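Local coordinates for aldehyde Dehydrogenase (Burkholderia cenocepacia, PDB 4O6R), which probably oxidises aldehydes with NAD(P)+ as cofactor, as a member of the aldehyde dehydrogenase family, and is seen with AMP bound, at residues L422-N425 with R429-R432; R294-E299 with L408-A413. All blocks are in the same frame, centred on the assembly; numbering follows the deposited sequence.

Contact 1: residues L422-N425 with R429-R432; sequences LWTN and RAHR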
loop_
_atom_site.group_PDB
_atom_site.type_symbol
_atom_site.label_atom_id
_atom_site.label_comp_id
_atom_site.label_asym_id
_atom_site.label_seq_id
_atom_site.Cartn_x
_atom_site.Cartn_y
_atom_site.Cartn_z
ATOM N N LEU A 422 21.104 -3.583 20.022
ATOM C CA LEU A 422 21.687 -2.818 21.093
ATOM C C LEU A 422 20.775 -2.810 22.287
ATOM O O LEU A 422 19.554 -2.987 22.167
ATOM C CB LEU A 422 22.008 -1.393 20.622
ATOM C CG LEU A 422 20.753 -0.671 20.149
ATOM C CD1 LEU A 422 20.356 0.323 21.196
ATOM C CD2 LEU A 422 20.948 0.022 18.830
ATOM N N TRP A 423 21.371 -2.534 23.433
ATOM C CA TRP A 423 20.632 -2.486 24.685
ATOM C C TRP A 423 20.908 -1.161 25.361
ATOM O O TRP A 423 22.043 -0.859 25.702
ATOM C CB TRP A 423 21.057 -3.657 25.591
ATOM C CG TRP A 423 20.877 -4.954 24.924
ATOM C CD1 TRP A 423 21.625 -5.478 23.904
ATOM C CD2 TRP A 423 19.873 -5.915 25.221
ATOM N NE1 TRP A 423 21.128 -6.697 23.539
ATOM C CE2 TRP A 423 20.059 -6.995 24.342
ATOM C CE3 TRP A 423 18.824 -5.963 26.151
ATOM C CZ2 TRP A 423 19.228 -8.121 24.353
ATOM C CZ3 TRP A 423 17.982 -7.085 26.161
ATOM C CH2 TRP A 423 18.193 -8.146 25.267
ATOM N N THR A 424 19.857 -0.378 25.562
ATOM C CA THR A 424 19.966 0.903 26.213
ATOM C C THR A 424 18.567 1.267 26.630
ATOM O O THR A 424 17.609 0.685 26.113
ATOM C CB THR A 424 20.505 1.968 25.230
ATOM O OG1 THR A 424 20.733 3.206 25.905
ATOM C CG2 THR A 424 19.544 2.196 24.031
ATOM N N ASN A 425 18.441 2.243 27.524
ATOM C CA ASN A 425 17.148 2.791 27.843
ATOM C C ASN A 425 16.961 4.241 27.463
ATOM O O ASN A 425 15.958 4.863 27.833
ATOM C CB ASN A 425 16.851 2.516 29.296
ATOM C CG ASN A 425 16.599 1.043 29.505
ATOM O OD1 ASN A 425 15.592 0.499 29.044
ATOM N ND2 ASN A 425 17.593 0.359 30.030
ATOM N N ARG A 429 19.003 7.705 21.687
ATOM C CA ARG A 429 20.114 6.840 21.289
ATOM C C ARG A 429 19.586 5.609 20.566
ATOM O O ARG A 429 20.134 5.233 19.546
ATOM C CB ARG A 429 20.935 6.392 22.491
ATOM C CG ARG A 429 22.002 5.338 22.152
ATOM C CD ARG A 429 22.589 4.776 23.425
ATOM N NE ARG A 429 23.530 5.687 24.037
ATOM C CZ ARG A 429 23.754 5.836 25.335
ATOM N NH1 ARG A 429 23.052 5.197 26.261
ATOM N NH2 ARG A 429 24.698 6.674 25.709
ATOM N N ALA A 430 18.526 4.991 21.093
ATOM C CA ALA A 430 17.991 3.773 20.480
ATOM C C ALA A 430 17.677 3.978 18.999
ATOM O O ALA A 430 18.137 3.198 18.142
ATOM C CB ALA A 430 16.753 3.279 21.239
ATOM N N HIS A 431 16.936 5.032 18.691
ATOM C CA HIS A 431 16.489 5.230 17.328
ATOM C C HIS A 431 17.613 5.749 16.432
ATOM O O HIS A 431 17.681 5.400 15.253
ATOM C CB HIS A 431 15.271 6.154 17.265
ATOM C CG HIS A 431 14.077 5.599 17.965
ATOM N ND1 HIS A 431 13.335 4.544 17.467
ATOM C CD2 HIS A 431 13.526 5.915 19.154
ATOM C CE1 HIS A 431 12.372 4.250 18.315
ATOM N NE2 HIS A 431 12.475 5.060 19.350
ATOM N N ARG A 432 18.465 6.594 17.002
ATOM C CA ARG A 432 19.579 7.172 16.264
ATOM C C ARG A 432 20.562 6.073 15.860
ATOM O O ARG A 432 20.980 5.978 14.702
ATOM C CB ARG A 432 20.281 8.207 17.155
ATOM C CG ARG A 432 21.399 8.949 16.477
ATOM C CD ARG A 432 22.171 9.828 17.459
ATOM N NE ARG A 432 21.328 10.820 18.118
ATOM C CZ ARG A 432 21.110 10.937 19.434
ATOM N NH1 ARG A 432 21.641 10.101 20.335
ATOM N NH2 ARG A 432 20.295 11.902 19.859
#
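T424, just past the end of strand 421-423, lies beside A430 of helix 427-436, with 6.7 Å between their CA atoms. A short connection of three residues between strand and helix brings them together. T424 and R429 provide the polar part of the contact. R429 NH1 donates to T424 OG1 over 3.1 Å, and the N-H...O angle of 167° makes the bond nearly straight. The hydroxyl sits at the edge of the guanidinium and in its plane. The T424 side chain is turned with OG1 anti to the backbone N (chi1 -175°), which leads the oxygen to the arginine and leaves CG2 for the helix. T424 CG2 packs on A430 CB at 4.1 Å, and the arginine chain passes close by, its CD 3.5 Å from T424 OG1. L422 CD1 lies 4.2 Å from A430 CA, and both residues also touch I444 of strand 441-444. The polar ends have further partners. T424 OG1 is hydrogen-bonded to D267 OD1, and R429 NE forms a salt bridge with D404. The contact joins the first strand and the helix of a beta-alpha-beta unit that ends in strand 441-444. Its chemistry implies a hydroxyl shared between an arginine and an aspartate, which probably fixes the rotation of T424 and keeps its CG2 against A430.

Contact 2: residues R294-E299 with L408-A413; sequences RLVLHE and LAIANA
The R294 guanidinium meets two backbone carbonyls, I410 O and A411 O, at the edge formed by NH1 and NH2. Both oxygens lie close to its plane. NH1 donates to I410 O at 2.8 Å with an N-H...O angle of 150°. NH2 donates to A411 O at 2.9 Å, and this bond is straighter, at 173°. The donors do not meet the carbonyls in the same way. NH1 stands well above the carbonyl plane of I410, whereas NH2 is only moderately tilted from that of A411. I410 O has a second donor, A413 N at 3.0 Å, which comes to the opposite face of the carbonyl plane. R294 reaches the helix end because its chain bends at chi3 (-69°), which swings the guanidinium round toward the carbonyls. NE then faces elsewhere and donates to K259 O, so a third backbone carbonyl helps to hold the flat group.

Next to the polar edge is an apolar pair. V296 CG2 packs on I410 CG2 at 4.0 Å, and the two side chains run past each other in opposite directions. I410 CG2 is also 4.0 Å from R294 NH1. Thus one isoleucine gives its CG2 methyl to V296 and its carbonyl to the arginine. F401 and L399 of the neighbouring strand 395-401 add to this layer, touching V296 and I410 respectively.

The contact seats the C-terminal end of helix 404-411 on strand 294-298. It is buried packing, away from the AMP site. Its chemistry implies that a buried positive charge is met by carbonyls at the end of a helix, where the helix dipole would probably favour it.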
loop_
_atom_site.group_PDB
_atom_site.type_symbol
_atom_site.label_atom_id
_atom_site.label_comp_id
_atom_site.label_asym_id
_atom_site.label_seq_id
_atom_site.Cartn_x
_atom_site.Cartn_y
_atom_site.Cartn_z
ATOM N N ARG A 294 29.407 -10.591 17.918
ATOM C CA ARG A 294 30.249 -9.563 18.475
ATOM C C ARG A 294 29.526 -8.883 19.593
ATOM O O ARG A 294 28.531 -8.193 19.363
ATOM C CB ARG A 294 30.651 -8.514 17.421
ATOM C CG ARG A 294 31.498 -9.109 16.311
ATOM C CD ARG A 294 31.973 -8.041 15.314
ATOM N NE ARG A 294 30.852 -7.511 14.540
ATOM C CZ ARG A 294 30.687 -6.223 14.202
ATOM N NH1 ARG A 294 31.609 -5.296 14.492
ATOM N NH2 ARG A 294 29.586 -5.865 13.546
ATOM N N LEU A 295 30.043 -9.040 20.813
ATOM C CA LEU A 295 29.441 -8.428 21.967
ATOM C C LEU A 295 30.247 -7.191 22.235
ATOM O O LEU A 295 31.455 -7.271 22.472
ATOM C CB LEU A 295 29.450 -9.417 23.118
ATOM C CG LEU A 295 28.840 -8.975 24.419
ATOM C CD1 LEU A 295 27.351 -8.801 24.253
ATOM C CD2 LEU A 295 29.176 -9.980 25.498
ATOM N N VAL A 296 29.605 -6.041 22.091
ATOM C CA VAL A 296 30.268 -4.763 22.067
ATOM C C VAL A 296 29.825 -4.028 23.336
ATOM O O VAL A 296 28.684 -3.557 23.418
ATOM C CB VAL A 296 29.896 -3.950 20.805
ATOM C CG1 VAL A 296 30.616 -2.609 20.820
ATOM C CG2 VAL A 296 30.233 -4.719 19.536
ATOM N N LEU A 297 30.707 -3.954 24.335
ATOM C CA LEU A 297 30.307 -3.568 25.692
ATOM C C LEU A 297 30.891 -2.230 26.102
ATOM O O LEU A 297 32.081 -1.989 25.912
ATOM C CB LEU A 297 30.815 -4.599 26.698
ATOM C CG LEU A 297 30.320 -6.023 26.491
ATOM C CD1 LEU A 297 31.009 -6.925 27.492
ATOM C CD2 LEU A 297 28.805 -6.114 26.670
ATOM N N HIS A 298 30.057 -1.372 26.679
ATOM C CA HIS A 298 30.530 -0.108 27.184
ATOM C C HIS A 298 31.531 -0.371 28.314
ATOM O O HIS A 298 31.298 -1.207 29.178
ATOM C CB HIS A 298 29.386 0.754 27.711
ATOM C CG HIS A 298 29.792 2.166 27.970
ATOM N ND1 HIS A 298 30.427 2.544 29.127
ATOM C CD2 HIS A 298 29.745 3.268 27.195
ATOM C CE1 HIS A 298 30.723 3.831 29.078
ATOM N NE2 HIS A 298 30.307 4.299 27.917
ATOM N N GLU A 299 32.626 0.358 28.289
ATOM C CA GLU A 299 33.718 0.173 29.256
ATOM C C GLU A 299 33.258 0.178 30.733
ATOM O O GLU A 299 33.808 -0.544 31.554
ATOM C CB GLU A 299 34.798 1.246 29.043
ATOM C CG GLU A 299 36.088 1.002 29.837
ATOM C CD GLU A 299 36.846 -0.259 29.371
ATOM O OE1 GLU A 299 37.253 -0.276 28.167
ATOM O OE2 GLU A 299 37.013 -1.232 30.177
ATOM N N LEU A 408 29.316 2.717 17.224
ATOM C CA LEU A 408 28.836 2.721 15.851
ATOM C C LEU A 408 29.945 2.340 14.903
ATOM O O LEU A 408 29.740 1.539 13.996
ATOM C CB LEU A 408 28.335 4.111 15.453
ATOM C CG LEU A 408 27.808 4.237 14.030
ATOM C CD1 LEU A 408 26.624 3.271 13.878
ATOM C CD2 LEU A 408 27.421 5.689 13.810
ATOM N N ALA A 409 31.121 2.930 15.111
ATOM C CA ALA A 409 32.268 2.625 14.266
ATOM C C ALA A 409 32.580 1.125 14.344
ATOM O O ALA A 409 32.771 0.473 13.314
ATOM C CB ALA A 409 33.483 3.485 14.636
ATOM N N ILE A 410 32.600 0.567 15.542
ATOM C CA ILE A 410 32.824 -0.872 15.696
ATOM C C ILE A 410 31.727 -1.670 14.973
ATOM O O ILE A 410 32.029 -2.577 14.201
ATOM C CB ILE A 410 32.916 -1.280 17.181
ATOM C CG1 ILE A 410 34.177 -0.698 17.803
ATOM C CG2 ILE A 410 32.910 -2.785 17.364
ATOM C CD1 ILE A 410 34.194 -0.727 19.326
ATOM N N ALA A 411 30.470 -1.318 15.219
ATOM C CA ALA A 411 29.355 -2.028 14.641
ATOM C C ALA A 411 29.514 -2.153 13.142
ATOM O O ALA A 411 29.239 -3.204 12.582
ATOM C CB ALA A 411 28.017 -1.357 14.973
ATOM N N ASN A 412 29.922 -1.051 12.511
ATOM C CA ASN A 412 29.992 -0.968 11.064
ATOM C C ASN A 412 31.354 -1.351 10.484
ATOM O O ASN A 412 31.538 -1.204 9.277
ATOM C CB ASN A 412 29.596 0.444 10.597
ATOM C CG ASN A 412 28.093 0.705 10.728
ATOM O OD1 ASN A 412 27.282 -0.220 10.926
ATOM N ND2 ASN A 412 27.718 1.949 10.618
ATOM N N ALA A 413 32.268 -1.886 11.312
ATOM C CA ALA A 413 33.658 -2.168 10.883
ATOM C C ALA A 413 33.886 -3.495 10.141
ATOM O O ALA A 413 35.037 -3.789 9.751
ATOM C CB ALA A 413 34.606 -2.107 12.090
#

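How the contacts relate
Contact 2 and contact 1 follow one another along the chain, because helix 404-411 leads into strand 421-423. Their centres are 13 Å apart and their nearest atoms about 6 Å apart, so they do not touch. Both pack a helix against the same mixed sheet, in which strand 261-264 lies between strands 294-298 and 421-423. The two helices are tied together at both ends. R429 of contact 1 bridges to D404, at the start of the helix used by contact 2. N412 of contact 2 hydrogen-bonds R436 and D438, at and just past the end of helix 427-436. Neither contact belongs to the AMP pocket, whose residues lie between 153 and 241.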